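Local atomic coordinates of GCN5-related N-acetyltransferase (Sphaerobacter thermophilus, PDB entry 3TT2), a protein that probably catalyses the transfer of an acyl group, most likely acetyl from acetyl-CoA as in other GCN5-related acetyltransferases, to an acceptor that is not known. Residues A[152-157]-A[304-309]; A[244-249]-A[282-287]. All coordinates share one frame; numbering follows the deposited sequence.

Overall arrangement
Along the chain, strand 148-159 comes first, within the N-terminal acetyltransferase region. From there the chain runs through the second acetyltransferase region and returns as strand 305-316, which contact 1 pairs antiparallel with it, closing an intervening stretch of 146 residues. Contact 2 closes a much shorter loop within that stretch, setting strand 246-254 parallel to strand 282-290 after the crossover through helix 263-278. Strand 148-159 lies between strands 305-316 and 282-290, so the contacts adjoin: Lys307 forms a salt bridge to Glu284, and Trp154 and Val287 share a probable backbone hydrogen bond. Contact 1 ties an N-terminal-half strand to strand 305-316; contact 2 builds the neighbouring part of the C-terminal half.

Contact 1 (A[152-157]-A[304-309]); sequences DIWVMA and MHVKHR. With SO4 (sulfate ion), chain G.
Arg309 runs alongside Trp154 on one face of this antiparallel strand pair, both side chains pointing the same way. With CG anti to the backbone N (chi1 169°) and the chain extended as far as NE, its CD sits over the indole face, 3.8 Å from the centroid of the six-membered ring, in a CH-pi contact. Beyond the ring, NE meets Asp152 OD2 at 3.5 Å in a salt bridge whose hydrogen bond is weak, the carboxylate steeply tilted to the guanidinium. The same OD2 also accepts a hydrogen bond from Arg292 N. Val306 reaches the indole differently, its CG1 lying in the ring plane at the edge, 3.7 Å from Trp154 CE3.

At the far end Ala157 pairs with His305 through two backbone bonds, Ala157 N to His305 O at 2.9 Å and His305 N to Ala157 O at 3.1 Å. The methyl group of Ala157 rests against Lys307 CB and the imidazole CE1 of His305. Between these ends a classic beta bulge sets both Lys307 and His308 opposite Val155: Val155 N donates to His308 O, and Val155 O accepts from Lys307 N at 2.8 Å. Met156 bends so that its selenium approaches Val306 CG2, while its CB touches the selenium of Met304.

The backbone N of Arg309 also binds O3 of a sulfate, probably from the crystallisation liquor. Backbone bonds and apolar contacts probably carry most of the join between strands 148-159 and 305-316, since the Asp152-Arg309 bridge is long and Arg292 brings a second positive charge close to the guanidinium.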
loop_
_atom_site.group_PDB
_atom_site.type_symbol
_atom_site.label_atom_id
_atom_site.label_comp_id
_atom_site.label_asym_id
_atom_site.label_seq_id
_atom_site.Cartn_x
_atom_site.Cartn_y
_atom_site.Cartn_z
ATOM N N ASP A 152 -7.381 -1.855 10.568
ATOM C CA ASP A 152 -7.997 -1.052 9.519
ATOM C C ASP A 152 -6.909 -0.307 8.755
ATOM O O ASP A 152 -5.953 0.200 9.355
ATOM C CB ASP A 152 -8.948 -0.014 10.115
ATOM C CG ASP A 152 -10.270 -0.603 10.545
ATOM O OD1 ASP A 152 -10.518 -1.809 10.301
ATOM O OD2 ASP A 152 -11.074 0.163 11.120
ATOM N N ILE A 153 -7.054 -0.236 7.438
ATOM C CA ILE A 153 -6.169 0.585 6.633
ATOM C C ILE A 153 -7.013 1.640 5.932
ATOM O O ILE A 153 -7.969 1.316 5.210
ATOM C CB ILE A 153 -5.396 -0.213 5.568
ATOM C CG1 ILE A 153 -4.243 -0.991 6.190
ATOM C CG2 ILE A 153 -4.777 0.731 4.574
ATOM C CD1 ILE A 153 -4.637 -2.254 6.882
ATOM N N TRP A 154 -6.671 2.904 6.149
ATOM C CA TRP A 154 -7.427 3.972 5.537
ATOM C C TRP A 154 -6.645 4.618 4.411
ATOM O O TRP A 154 -5.489 5.019 4.589
ATOM C CB TRP A 154 -7.764 5.027 6.569
ATOM C CG TRP A 154 -8.540 4.537 7.732
ATOM C CD1 TRP A 154 -8.043 3.985 8.865
ATOM C CD2 TRP A 154 -9.961 4.581 7.896
ATOM N NE1 TRP A 154 -9.059 3.681 9.731
ATOM C CE2 TRP A 154 -10.250 4.035 9.164
ATOM C CE3 TRP A 154 -11.017 5.027 7.094
ATOM C CZ2 TRP A 154 -11.544 3.917 9.651
ATOM C CZ3 TRP A 154 -12.305 4.910 7.581
ATOM C CH2 TRP A 154 -12.558 4.360 8.848
ATOM N N VAL A 155 -7.282 4.722 3.251
ATOM C CA VAL A 155 -6.719 5.494 2.156
ATOM C C VAL A 155 -7.289 6.911 2.157
ATOM O O VAL A 155 -8.477 7.108 1.891
ATOM C CB VAL A 155 -7.017 4.843 0.816
ATOM C CG1 VAL A 155 -6.210 5.508 -0.254
ATOM C CG2 VAL A 155 -6.681 3.355 0.885
HETATM N N MSE A 156 -6.434 7.890 2.445
HETATM C CA MSE A 156 -6.836 9.294 2.490
HETATM C C MSE A 156 -6.567 9.902 1.131
HETATM O O MSE A 156 -5.646 9.495 0.433
HETATM C CB MSE A 156 -6.079 10.052 3.583
HETATM C CG MSE A 156 -6.178 9.402 4.943
HETATM SE SE MSE A 156 -8.000 9.130 5.681
HETATM C CE MSE A 156 -8.560 10.989 5.977
ATOM N N ALA A 157 -7.406 10.832 0.717
ATOM C CA ALA A 157 -7.200 11.475 -0.572
ATOM C C ALA A 157 -7.411 12.971 -0.432
ATOM O O ALA A 157 -8.080 13.428 0.501
ATOM C CB ALA A 157 -8.133 10.905 -1.556
HETATM N N MSE A 304 -7.540 16.404 4.172
HETATM C CA MSE A 304 -7.781 15.181 3.482
HETATM C C MSE A 304 -9.131 14.643 3.868
HETATM O O MSE A 304 -9.783 15.188 4.749
HETATM C CB MSE A 304 -6.684 14.209 3.812
HETATM C CG MSE A 304 -5.534 14.268 2.847
HETATM SE SE MSE A 304 -4.026 13.257 3.495
HETATM C CE MSE A 304 -3.752 14.321 5.077
ATOM N N HIS A 305 -9.522 13.558 3.210
ATOM C CA HIS A 305 -10.819 12.931 3.411
ATOM C C HIS A 305 -10.688 11.441 3.090
ATOM O O HIS A 305 -9.681 11.003 2.530
ATOM C CB HIS A 305 -11.881 13.585 2.547
ATOM C CG HIS A 305 -11.769 13.235 1.099
ATOM N ND1 HIS A 305 -10.940 13.916 0.232
ATOM C CD2 HIS A 305 -12.366 12.263 0.369
ATOM C CE1 HIS A 305 -11.035 13.379 -0.971
ATOM N NE2 HIS A 305 -11.891 12.375 -0.913
ATOM N N VAL A 306 -11.676 10.653 3.487
ATOM C CA VAL A 306 -11.569 9.213 3.322
ATOM C C VAL A 306 -11.957 8.769 1.898
ATOM O O VAL A 306 -13.081 8.960 1.455
ATOM C CB VAL A 306 -12.433 8.485 4.387
ATOM C CG1 VAL A 306 -12.362 6.989 4.240
ATOM C CG2 VAL A 306 -11.981 8.860 5.771
ATOM N N LYS A 307 -11.015 8.147 1.199
ATOM C CA LYS A 307 -11.302 7.545 -0.094
ATOM C C LYS A 307 -11.954 6.193 0.161
ATOM O O LYS A 307 -13.158 6.029 -0.039
ATOM C CB LYS A 307 -10.031 7.385 -0.936
ATOM C CG LYS A 307 -10.306 6.929 -2.324
ATOM C CD LYS A 307 -9.069 6.981 -3.181
ATOM C CE LYS A 307 -9.404 6.698 -4.641
ATOM N NZ LYS A 307 -8.217 6.144 -5.380
ATOM N N HIS A 308 -11.177 5.221 0.621
ATOM C CA HIS A 308 -11.754 3.939 1.031
ATOM C C HIS A 308 -11.045 3.354 2.254
ATOM O O HIS A 308 -9.984 3.818 2.660
ATOM C CB HIS A 308 -11.904 2.919 -0.115
ATOM C CG HIS A 308 -10.872 3.032 -1.194
ATOM N ND1 HIS A 308 -11.208 3.329 -2.499
ATOM C CD2 HIS A 308 -9.536 2.832 -1.183
ATOM C CE1 HIS A 308 -10.112 3.353 -3.234
ATOM N NE2 HIS A 308 -9.084 3.036 -2.468
ATOM N N ARG A 309 -11.685 2.365 2.863
ATOM C CA ARG A 309 -11.213 1.725 4.075
ATOM C C ARG A 309 -11.038 0.241 3.807
ATOM O O ARG A 309 -11.951 -0.423 3.313
ATOM C CB ARG A 309 -12.263 1.898 5.169
ATOM C CG ARG A 309 -12.029 1.057 6.426
ATOM C CD ARG A 309 -13.165 1.281 7.386
ATOM N NE ARG A 309 -13.272 0.282 8.438
ATOM C CZ ARG A 309 -14.406 -0.340 8.735
ATOM N NH1 ARG A 309 -15.505 -0.069 8.037
ATOM N NH2 ARG A 309 -14.441 -1.232 9.722
HETATM S S SO4 G . -15.600 2.031 2.510
HETATM O O1 SO4 G . -15.295 2.613 3.820
HETATM O O2 SO4 G . -15.719 3.095 1.509
HETATM O O3 SO4 G . -14.532 1.117 2.115
HETATM O O4 SO4 G . -16.854 1.286 2.595
#

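Contact 2 (A[244-249]-A[282-287]); sequences AGKGWI and EVELSV
With CG anti to the backbone N (chi1 -178°), the indole of Trp248 leans across the neighbouring strand, whereas a bend at chi3 (64°) turns CE of Lys246 back toward Glu282 and Glu284. Leu285 CA lies over the indole face, 3.8 Å from the centroid of the six-membered ring, in a CH-pi contact, and Glu284 O lies close to CE3 of Trp248. Glu284 CB touches CZ3 at 3.6 Å, and Ser286 CB approaches CZ2 and CH2 obliquely. Next along this face, Lys246 NZ bridges two carboxylates, with Glu282 OE1 and Glu284 OE2 each 3.3 Å away; both hydrogen bonds are weak. Glu284 OE2 has a stronger partner in Lys307 NZ, which extends the charge network.

On the other face Ile249 CD1 packs on Val283 CG1 at 3.8 Å, and both side chains touch Phe272 of helix 263-278. The backbones are joined by Gly247 N to Glu282 O (2.8 Å), Glu284 N to Gly247 O and Ile249 N to Glu284 O (both 3.1 Å). Strand 246-254, helix 263-278 and strand 282-290 form a beta-alpha-beta unit, consistent with the beta4-alpha3-beta5 core that binds acetyl-CoA in GNAT enzymes.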
loop_
_atom_site.group_PDB
_atom_site.type_symbol
_atom_site.label_atom_id
_atom_site.label_comp_id
_atom_site.label_asym_id
_atom_site.label_seq_id
_atom_site.Cartn_x
_atom_site.Cartn_y
_atom_site.Cartn_z
ATOM N N ALA A 244 2.456 9.081 -12.470
ATOM C CA ALA A 244 1.385 9.230 -13.444
ATOM C C ALA A 244 0.505 10.431 -13.129
ATOM O O ALA A 244 -0.725 10.342 -13.191
ATOM C CB ALA A 244 0.541 7.960 -13.494
ATOM N N GLY A 245 1.133 11.543 -12.765
ATOM C CA GLY A 245 0.403 12.764 -12.467
ATOM C C GLY A 245 -0.460 12.727 -11.217
ATOM O O GLY A 245 -1.335 13.583 -11.042
ATOM N N LYS A 246 -0.232 11.729 -10.361
ATOM C CA LYS A 246 -0.895 11.658 -9.056
ATOM C C LYS A 246 0.182 11.627 -8.011
ATOM O O LYS A 246 1.272 11.113 -8.261
ATOM C CB LYS A 246 -1.794 10.425 -8.910
ATOM C CG LYS A 246 -2.979 10.422 -9.831
ATOM C CD LYS A 246 -3.948 9.319 -9.469
ATOM C CE LYS A 246 -4.542 9.529 -8.077
ATOM N NZ LYS A 246 -5.850 8.801 -7.913
ATOM N N GLY A 247 -0.085 12.240 -6.866
ATOM C CA GLY A 247 0.861 12.173 -5.765
ATOM C C GLY A 247 0.655 10.985 -4.843
ATOM O O GLY A 247 -0.470 10.551 -4.608
ATOM N N TRP A 248 1.739 10.474 -4.284
ATOM C CA TRP A 248 1.606 9.481 -3.237
ATOM C C TRP A 248 2.581 9.823 -2.145
ATOM O O TRP A 248 3.764 10.066 -2.403
ATOM C CB TRP A 248 1.855 8.056 -3.738
ATOM C CG TRP A 248 1.669 7.020 -2.633
ATOM C CD1 TRP A 248 2.647 6.441 -1.877
ATOM C CD2 TRP A 248 0.423 6.482 -2.152
ATOM N NE1 TRP A 248 2.091 5.570 -0.968
ATOM C CE2 TRP A 248 0.729 5.582 -1.110
ATOM C CE3 TRP A 248 -0.920 6.683 -2.496
ATOM C CZ2 TRP A 248 -0.258 4.868 -0.421
ATOM C CZ3 TRP A 248 -1.902 5.974 -1.810
ATOM C CH2 TRP A 248 -1.564 5.076 -0.784
ATOM N N ILE A 249 2.077 9.851 -0.923
ATOM C CA ILE A 249 2.931 10.114 0.220
ATOM C C ILE A 249 3.125 8.825 0.986
ATOM O O ILE A 249 2.196 8.305 1.607
ATOM C CB ILE A 249 2.344 11.224 1.131
ATOM C CG1 ILE A 249 2.160 12.501 0.332
ATOM C CG2 ILE A 249 3.252 11.516 2.296
ATOM C CD1 ILE A 249 1.446 13.547 1.092
ATOM N N GLU A 282 -4.300 15.453 -7.594
ATOM C CA GLU A 282 -4.686 14.514 -6.565
ATOM C C GLU A 282 -3.496 13.911 -5.852
ATOM O O GLU A 282 -2.544 13.445 -6.481
ATOM C CB GLU A 282 -5.568 13.410 -7.138
ATOM C CG GLU A 282 -6.897 13.923 -7.638
ATOM C CD GLU A 282 -7.683 12.893 -8.440
ATOM O OE1 GLU A 282 -7.232 11.725 -8.545
ATOM O OE2 GLU A 282 -8.764 13.262 -8.968
ATOM N N VAL A 283 -3.573 13.946 -4.524
ATOM C CA VAL A 283 -2.632 13.274 -3.635
ATOM C C VAL A 283 -3.365 12.283 -2.722
ATOM O O VAL A 283 -4.484 12.525 -2.252
ATOM C CB VAL A 283 -1.855 14.274 -2.780
ATOM C CG1 VAL A 283 -0.796 13.546 -1.968
ATOM C CG2 VAL A 283 -1.224 15.346 -3.673
ATOM N N GLU A 284 -2.730 11.146 -2.508
ATOM C CA GLU A 284 -3.286 10.118 -1.670
ATOM C C GLU A 284 -2.198 9.625 -0.756
ATOM O O GLU A 284 -1.013 9.789 -1.036
ATOM C CB GLU A 284 -3.791 8.949 -2.513
ATOM C CG GLU A 284 -5.011 9.272 -3.348
ATOM C CD GLU A 284 -5.392 8.151 -4.287
ATOM O OE1 GLU A 284 -4.523 7.307 -4.600
ATOM O OE2 GLU A 284 -6.560 8.124 -4.721
ATOM N N LEU A 285 -2.619 9.020 0.344
ATOM C CA LEU A 285 -1.730 8.261 1.191
ATOM C C LEU A 285 -2.542 7.239 1.956
ATOM O O LEU A 285 -3.765 7.155 1.830
ATOM C CB LEU A 285 -0.955 9.171 2.143
ATOM C CG LEU A 285 -1.733 10.048 3.122
ATOM C CD1 LEU A 285 -2.159 9.277 4.355
ATOM C CD2 LEU A 285 -0.896 11.234 3.523
ATOM N N SER A 286 -1.847 6.483 2.783
ATOM C CA SER A 286 -2.449 5.343 3.417
ATOM C C SER A 286 -2.074 5.316 4.903
ATOM O O SER A 286 -0.921 5.552 5.267
ATOM C CB SER A 286 -1.964 4.097 2.690
ATOM O OG SER A 286 -2.493 2.940 3.275
ATOM N N VAL A 287 -3.043 5.059 5.773
ATOM C CA VAL A 287 -2.727 4.978 7.198
ATOM C C VAL A 287 -3.371 3.799 7.930
ATOM O O VAL A 287 -4.551 3.534 7.768
ATOM C CB VAL A 287 -2.978 6.320 7.947
ATOM C CG1 VAL A 287 -4.442 6.547 8.202
ATOM C CG2 VAL A 287 -2.222 6.330 9.258
#